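Local coordinates for protein rusticyanin (Thiobacillus ferrooxidans, PDB 2CAK) that carries electrons from cytochrome c552 to the A-type oxidase in the periplasm, using a single bound copper ion, at residues Gly27-Tyr32 with Thr62-Gly67; Val71-Ile76 with Thr122-His127. All coordinates share one frame; numbering follows the deposited sequence.

Interaction 1: Gly27-Tyr32 with Thr62-Gly67; sequences GDTVTY and TLDIPG. Unlike the reference sequence in segment 62-67: Asp-64 (reference Glu), Gly-67 (reference Ala).
Tyr-32 and Leu-63 meet on the buried face of a short parallel strand pair, 29-31 with 62-65, in one of the two sheets of the cupredoxin sandwich, away from the copper site; the strand axes come within 4.7 Å at 20°. Four backbone hydrogen bonds set the register: Thr-62 N to Asp-28 O, Val-30 N to Thr-62 O (2.8 Å), Asp-64 N to Val-30 O, and Tyr-32 N to Asp-64 O. The carbonyl of Asp-64 also lies at the edge of the Tyr-32 ring, in its plane, 3.6 Å from CD1. With CG anti to its own carbonyl carbon (chi1 -64°), the ring runs obliquely alongside Leu-63, its CE1 4.1 Å from Leu-63 CB. Its CD1 packs on Ile-65 CG1, and its OH is hydrogen-bonded to Asp-21 OD2. Pro-66 CD rests 3.4 Å from the backbone O of Tyr-32. An alanine in place of Tyr-32 would probably open a gap beside Leu-63 and Ile-65 and leave Asp-21 without its hydroxyl partner. The other face, carrying Thr-29, Thr-31, Thr-62 and Asp-64, is looser and more exposed; there Thr-29 CG2 approaches Asp-64 OD1 only to 3.8 Å, and no side-chain hydrogen bond crosses. Leu-63 and Ile-65 bond through their backbones to strand 148-153, and Thr-31 to Lys-24; Tyr-32 and Leu-63 pack against Val-39 and Val-55 of the facing sheet.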
loop_
_atom_site.group_PDB
_atom_site.type_symbol
_atom_site.label_atom_id
_atom_site.label_comp_id
_atom_site.label_asym_id
_atom_site.label_seq_id
_atom_site.Cartn_x
_atom_site.Cartn_y
_atom_site.Cartn_z
ATOM N N GLY A 27 -16.235 7.434 5.390
ATOM C CA GLY A 27 -16.382 6.065 5.884
ATOM C C GLY A 27 -15.094 5.264 5.744
ATOM O O GLY A 27 -14.045 5.687 6.217
ATOM N N ASP A 28 -15.119 4.128 5.059
ATOM C CA ASP A 28 -13.854 3.369 4.871
ATOM C C ASP A 28 -13.376 3.483 3.425
ATOM O O ASP A 28 -12.786 2.560 2.879
ATOM C CB ASP A 28 -13.939 1.922 5.321
ATOM C CG ASP A 28 -12.597 1.203 5.500
ATOM O OD1 ASP A 28 -11.542 1.703 5.989
ATOM O OD2 ASP A 28 -12.491 -0.021 5.161
ATOM N N THR A 29 -13.675 4.624 2.796
ATOM C CA THR A 29 -13.187 4.881 1.431
ATOM C C THR A 29 -12.338 6.147 1.407
ATOM O O THR A 29 -12.645 7.113 2.139
ATOM C CB THR A 29 -14.386 5.033 0.487
ATOM O OG1 THR A 29 -15.120 3.796 0.476
ATOM C CG2 THR A 29 -13.909 5.308 -0.909
ATOM N N VAL A 30 -11.275 6.152 0.618
ATOM C CA VAL A 30 -10.426 7.329 0.404
ATOM C C VAL A 30 -10.540 7.714 -1.062
ATOM O O VAL A 30 -10.217 6.887 -1.927
ATOM C CB VAL A 30 -8.958 7.069 0.808
ATOM C CG1 VAL A 30 -8.145 8.360 0.648
ATOM C CG2 VAL A 30 -8.916 6.497 2.219
ATOM N N THR A 31 -10.979 8.924 -1.333
ATOM C CA THR A 31 -11.226 9.390 -2.681
ATOM C C THR A 31 -10.158 10.420 -3.087
ATOM O O THR A 31 -9.912 11.376 -2.373
ATOM C CB THR A 31 -12.631 9.999 -2.837
ATOM O OG1 THR A 31 -13.642 8.996 -2.532
ATOM C CG2 THR A 31 -12.824 10.443 -4.253
ATOM N N TYR A 32 -9.540 10.188 -4.229
ATOM C CA TYR A 32 -8.482 11.021 -4.757
ATOM C C TYR A 32 -9.005 11.834 -5.965
ATOM O O TYR A 32 -9.954 11.387 -6.613
ATOM C CB TYR A 32 -7.292 10.143 -5.179
ATOM C CG TYR A 32 -6.661 9.410 -3.995
ATOM C CD1 TYR A 32 -7.149 8.186 -3.573
ATOM C CD2 TYR A 32 -5.591 9.935 -3.293
ATOM C CE1 TYR A 32 -6.620 7.491 -2.506
ATOM C CE2 TYR A 32 -5.040 9.263 -2.188
ATOM C CZ TYR A 32 -5.548 8.042 -1.799
ATOM O OH TYR A 32 -5.055 7.336 -0.764
ATOM N N THR A 62 -10.915 1.214 0.865
ATOM C CA THR A 62 -11.095 1.228 -0.567
ATOM C C THR A 62 -10.591 2.559 -1.131
ATOM O O THR A 62 -10.984 3.606 -0.590
ATOM C CB THR A 62 -12.568 0.990 -0.919
ATOM O OG1 THR A 62 -12.924 -0.312 -0.459
ATOM C CG2 THR A 62 -12.809 1.021 -2.430
ATOM N N LEU A 63 -9.759 2.496 -2.143
ATOM C CA LEU A 63 -9.213 3.728 -2.759
ATOM C C LEU A 63 -9.996 3.994 -4.048
ATOM O O LEU A 63 -10.091 3.088 -4.901
ATOM C CB LEU A 63 -7.721 3.569 -3.054
ATOM C CG LEU A 63 -6.867 3.029 -1.906
ATOM C CD1 LEU A 63 -5.399 3.049 -2.341
ATOM C CD2 LEU A 63 -7.010 3.834 -0.632
ATOM N N ASP A 64 -10.505 5.188 -4.230
ATOM C CA ASP A 64 -11.221 5.575 -5.444
ATOM C C ASP A 64 -10.308 6.560 -6.199
ATOM O O ASP A 64 -10.026 7.653 -5.684
ATOM C CB ASP A 64 -12.556 6.179 -5.087
ATOM C CG ASP A 64 -13.666 5.218 -4.763
ATOM O OD1 ASP A 64 -13.518 4.011 -4.457
ATOM O OD2 ASP A 64 -14.851 5.646 -4.820
ATOM N N ILE A 65 -9.887 6.186 -7.391
ATOM C CA ILE A 65 -8.882 6.911 -8.190
ATOM C C ILE A 65 -9.514 7.353 -9.502
ATOM O O ILE A 65 -10.228 6.577 -10.148
ATOM C CB ILE A 65 -7.627 6.002 -8.426
ATOM C CG1 ILE A 65 -6.899 5.701 -7.076
ATOM C CG2 ILE A 65 -6.672 6.607 -9.434
ATOM C CD1 ILE A 65 -5.742 4.828 -6.942
ATOM N N PRO A 66 -9.289 8.596 -9.916
ATOM C CA PRO A 66 -9.883 9.045 -11.182
ATOM C C PRO A 66 -9.222 8.423 -12.383
ATOM O O PRO A 66 -8.025 8.176 -12.420
ATOM C CB PRO A 66 -9.686 10.565 -11.133
ATOM C CG PRO A 66 -8.754 10.872 -10.052
ATOM C CD PRO A 66 -8.572 9.637 -9.199
ATOM N N GLY A 67 -10.018 8.195 -13.443
ATOM C CA GLY A 67 -9.426 7.683 -14.665
ATOM C C GLY A 67 -8.409 8.648 -15.241
ATOM O O GLY A 67 -8.598 9.875 -15.199
#

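Interaction 2: Val71-Ile76 with Thr122-His127; sequences VDVTFI and TNFTWH. Unlike the reference sequence in segment 122-127: Asn-123 (reference Asp).
Val-73 and Phe-124 form the middle one of three hydrogen-bonded pairs in this antiparallel contact, flanked by Val-71 with Trp-126 and Phe-75 with Thr-122. Each pair exchanges two backbone bonds, so six N-H groups are matched to six carbonyls. Val-73 N to Phe-124 O is 2.9 Å and near-straight, whereas Trp-126 N to Val-71 O, also 2.9 Å, is bent to 137° at the hydrogen. CA-H...O contacts supplement them, the shortest between Asn-123 CA and Val-73 O at 3.2 Å. Between these pairs lie the non-hydrogen-bonded ones, Asp-72 with Thr-125 and Thr-74 with Asn-123. Their side chains share the more exposed face, where Thr-125 OG1 gives Asp-72 OD1 a weak bond of 3.4 Å.

The opposite face lines the core of the cupredoxin sandwich, with Phe-75 near the copper ligand His-84, and its packing is largely aromatic on aliphatic. Phe-124 has CG between its backbone N and carbonyl carbon (chi1 65°), which turns the ring across to Val-73; Val-73 CB sits 3.9 Å from the ring centroid, 19° off the normal, a CH-pi contact over the face. Trp-126 has CG anti to its backbone N, which sets the indole obliquely beside Val-71, CE3 4.1 Å from Val-71 CB. At the far end, Thr-122 OG1 is hydrogen-bonded to Thr-5 O and Asp-3 OD2. Strand 70-77 is an interior strand: on its other edge the backbones of Asp-72, Thr-74 and Ile-76 hydrogen-bond to strand 36-43. Ile-76 packs on helix 11-18, and Trp-126 meets Tyr-133 of the other sheet edge-to-face.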
loop_
_atom_site.group_PDB
_atom_site.type_symbol
_atom_site.label_atom_id
_atom_site.label_comp_id
_atom_site.label_asym_id
_atom_site.label_seq_id
_atom_site.Cartn_x
_atom_site.Cartn_y
_atom_site.Cartn_z
ATOM N N VAL A 71 -0.696 8.005 -10.566
ATOM C CA VAL A 71 -0.753 7.617 -9.167
ATOM C C VAL A 71 0.689 7.423 -8.673
ATOM O O VAL A 71 1.389 6.529 -9.129
ATOM C CB VAL A 71 -1.580 6.349 -8.927
ATOM C CG1 VAL A 71 -1.746 6.065 -7.423
ATOM C CG2 VAL A 71 -2.948 6.455 -9.632
ATOM N N ASP A 72 1.072 8.276 -7.722
ATOM C CA ASP A 72 2.349 8.179 -7.055
ATOM C C ASP A 72 2.154 7.493 -5.714
ATOM O O ASP A 72 1.447 8.053 -4.861
ATOM C CB ASP A 72 2.980 9.541 -6.863
ATOM C CG ASP A 72 3.439 10.218 -8.151
ATOM O OD1 ASP A 72 3.601 9.580 -9.214
ATOM O OD2 ASP A 72 3.684 11.446 -8.131
ATOM N N VAL A 73 2.683 6.295 -5.539
ATOM C CA VAL A 73 2.522 5.541 -4.297
ATOM C C VAL A 73 3.835 5.614 -3.506
ATOM O O VAL A 73 4.902 5.378 -4.034
ATOM C CB VAL A 73 2.169 4.052 -4.589
ATOM C CG1 VAL A 73 1.975 3.326 -3.289
ATOM C CG2 VAL A 73 0.937 3.984 -5.476
ATOM N N THR A 74 3.692 5.941 -2.217
ATOM C CA THR A 74 4.741 5.790 -1.250
ATOM C C THR A 74 4.310 4.704 -0.278
ATOM O O THR A 74 3.209 4.771 0.289
ATOM C CB THR A 74 4.979 7.103 -0.484
ATOM O OG1 THR A 74 5.249 8.179 -1.417
ATOM C CG2 THR A 74 6.077 6.996 0.549
ATOM N N PHE A 75 5.155 3.708 -0.066
ATOM C CA PHE A 75 4.892 2.585 0.842
ATOM C C PHE A 75 5.972 2.542 1.911
ATOM O O PHE A 75 7.173 2.534 1.583
ATOM C CB PHE A 75 4.854 1.256 0.088
ATOM C CG PHE A 75 4.706 0.037 0.980
ATOM C CD1 PHE A 75 3.658 -0.105 1.856
ATOM C CD2 PHE A 75 5.663 -0.941 0.969
ATOM C CE1 PHE A 75 3.557 -1.186 2.740
ATOM C CE2 PHE A 75 5.588 -2.013 1.785
ATOM C CZ PHE A 75 4.553 -2.148 2.662
ATOM N N ILE A 76 5.557 2.510 3.166
ATOM C CA ILE A 76 6.442 2.537 4.316
ATOM C C ILE A 76 6.157 1.306 5.167
ATOM O O ILE A 76 5.016 1.040 5.503
ATOM C CB ILE A 76 6.181 3.814 5.182
ATOM C CG1 ILE A 76 6.139 5.094 4.365
ATOM C CG2 ILE A 76 7.170 3.853 6.343
ATOM C CD1 ILE A 76 5.475 6.271 5.029
ATOM N N THR A 122 9.646 3.204 -0.013
ATOM C CA THR A 122 9.891 3.335 -1.423
ATOM C C THR A 122 8.745 4.093 -2.093
ATOM O O THR A 122 7.650 4.237 -1.532
ATOM C CB THR A 122 10.092 1.938 -2.056
ATOM O OG1 THR A 122 10.659 2.129 -3.380
ATOM C CG2 THR A 122 8.828 1.149 -2.125
ATOM N N ASN A 123 9.066 4.564 -3.303
ATOM C CA ASN A 123 8.096 5.259 -4.134
ATOM C C ASN A 123 8.039 4.575 -5.497
ATOM O O ASN A 123 9.084 4.191 -6.061
ATOM C CB ASN A 123 8.552 6.695 -4.378
ATOM C CG ASN A 123 8.471 7.527 -3.134
ATOM O OD1 ASN A 123 9.500 7.886 -2.551
ATOM N ND2 ASN A 123 7.281 7.931 -2.856
ATOM N N PHE A 124 6.838 4.471 -6.051
ATOM C CA PHE A 124 6.696 3.996 -7.439
ATOM C C PHE A 124 5.498 4.722 -8.059
ATOM O O PHE A 124 4.633 5.258 -7.384
ATOM C CB PHE A 124 6.589 2.470 -7.567
ATOM C CG PHE A 124 5.347 1.855 -6.932
ATOM C CD1 PHE A 124 4.165 1.692 -7.650
ATOM C CD2 PHE A 124 5.351 1.417 -5.619
ATOM C CE1 PHE A 124 3.031 1.154 -7.076
ATOM C CE2 PHE A 124 4.225 0.828 -5.069
ATOM C CZ PHE A 124 3.050 0.682 -5.784
ATOM N N THR A 125 5.476 4.744 -9.393
ATOM C CA THR A 125 4.412 5.380 -10.140
ATOM C C THR A 125 3.552 4.344 -10.848
ATOM O O THR A 125 4.014 3.214 -11.153
ATOM C CB THR A 125 4.996 6.416 -11.124
ATOM O OG1 THR A 125 3.929 7.223 -11.625
ATOM C CG2 THR A 125 5.562 5.752 -12.329
ATOM N N TRP A 126 2.301 4.649 -11.070
ATOM C CA TRP A 126 1.348 3.728 -11.668
ATOM C C TRP A 126 0.395 4.515 -12.546
ATOM O O TRP A 126 -0.101 5.575 -12.122
ATOM C CB TRP A 126 0.588 3.030 -10.538
ATOM C CG TRP A 126 -0.417 2.005 -10.935
ATOM C CD1 TRP A 126 -0.387 1.114 -11.960
ATOM C CD2 TRP A 126 -1.670 1.782 -10.247
ATOM N NE1 TRP A 126 -1.524 0.353 -11.960
ATOM C CE2 TRP A 126 -2.341 0.748 -10.906
ATOM C CE3 TRP A 126 -2.310 2.342 -9.139
ATOM C CZ2 TRP A 126 -3.599 0.259 -10.515
ATOM C CZ3 TRP A 126 -3.562 1.877 -8.735
ATOM C CH2 TRP A 126 -4.191 0.844 -9.425
ATOM N N HIS A 127 0.124 4.029 -13.751
ATOM C CA HIS A 127 -0.801 4.633 -14.686
ATOM C C HIS A 127 -1.883 3.622 -15.045
ATOM O O HIS A 127 -1.794 2.956 -16.077
ATOM C CB HIS A 127 -0.079 5.068 -15.960
ATOM C CG HIS A 127 0.888 6.188 -15.805
ATOM N ND1 HIS A 127 0.501 7.488 -16.001
ATOM C CD2 HIS A 127 2.190 6.238 -15.456
ATOM C CE1 HIS A 127 1.531 8.317 -15.798
ATOM N NE2 HIS A 127 2.559 7.583 -15.469
#

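Overall arrangement
Interactions 1 and 2 belong to the two different sheets of the cupredoxin-type sandwich, and their centres lie 16 Å apart. They follow one another along the chain, strand 62-65 leading into strand 70-77. Ile-65 bridges them across the core: its CG2 is 3.7 Å from Val-71 CG2, and its CD1 is 4.1 Å from Trp-126 CZ3. Only interaction 2 approaches the metal. The side chain of Phe-75 comes to about 4 Å from that of His-84 and about 7 Å from the copper ion, which is bound by His-84, Cys-137, His-142 and Met-147. Interaction 1 lies away from that site, in the sheet that also contains strand 148-153.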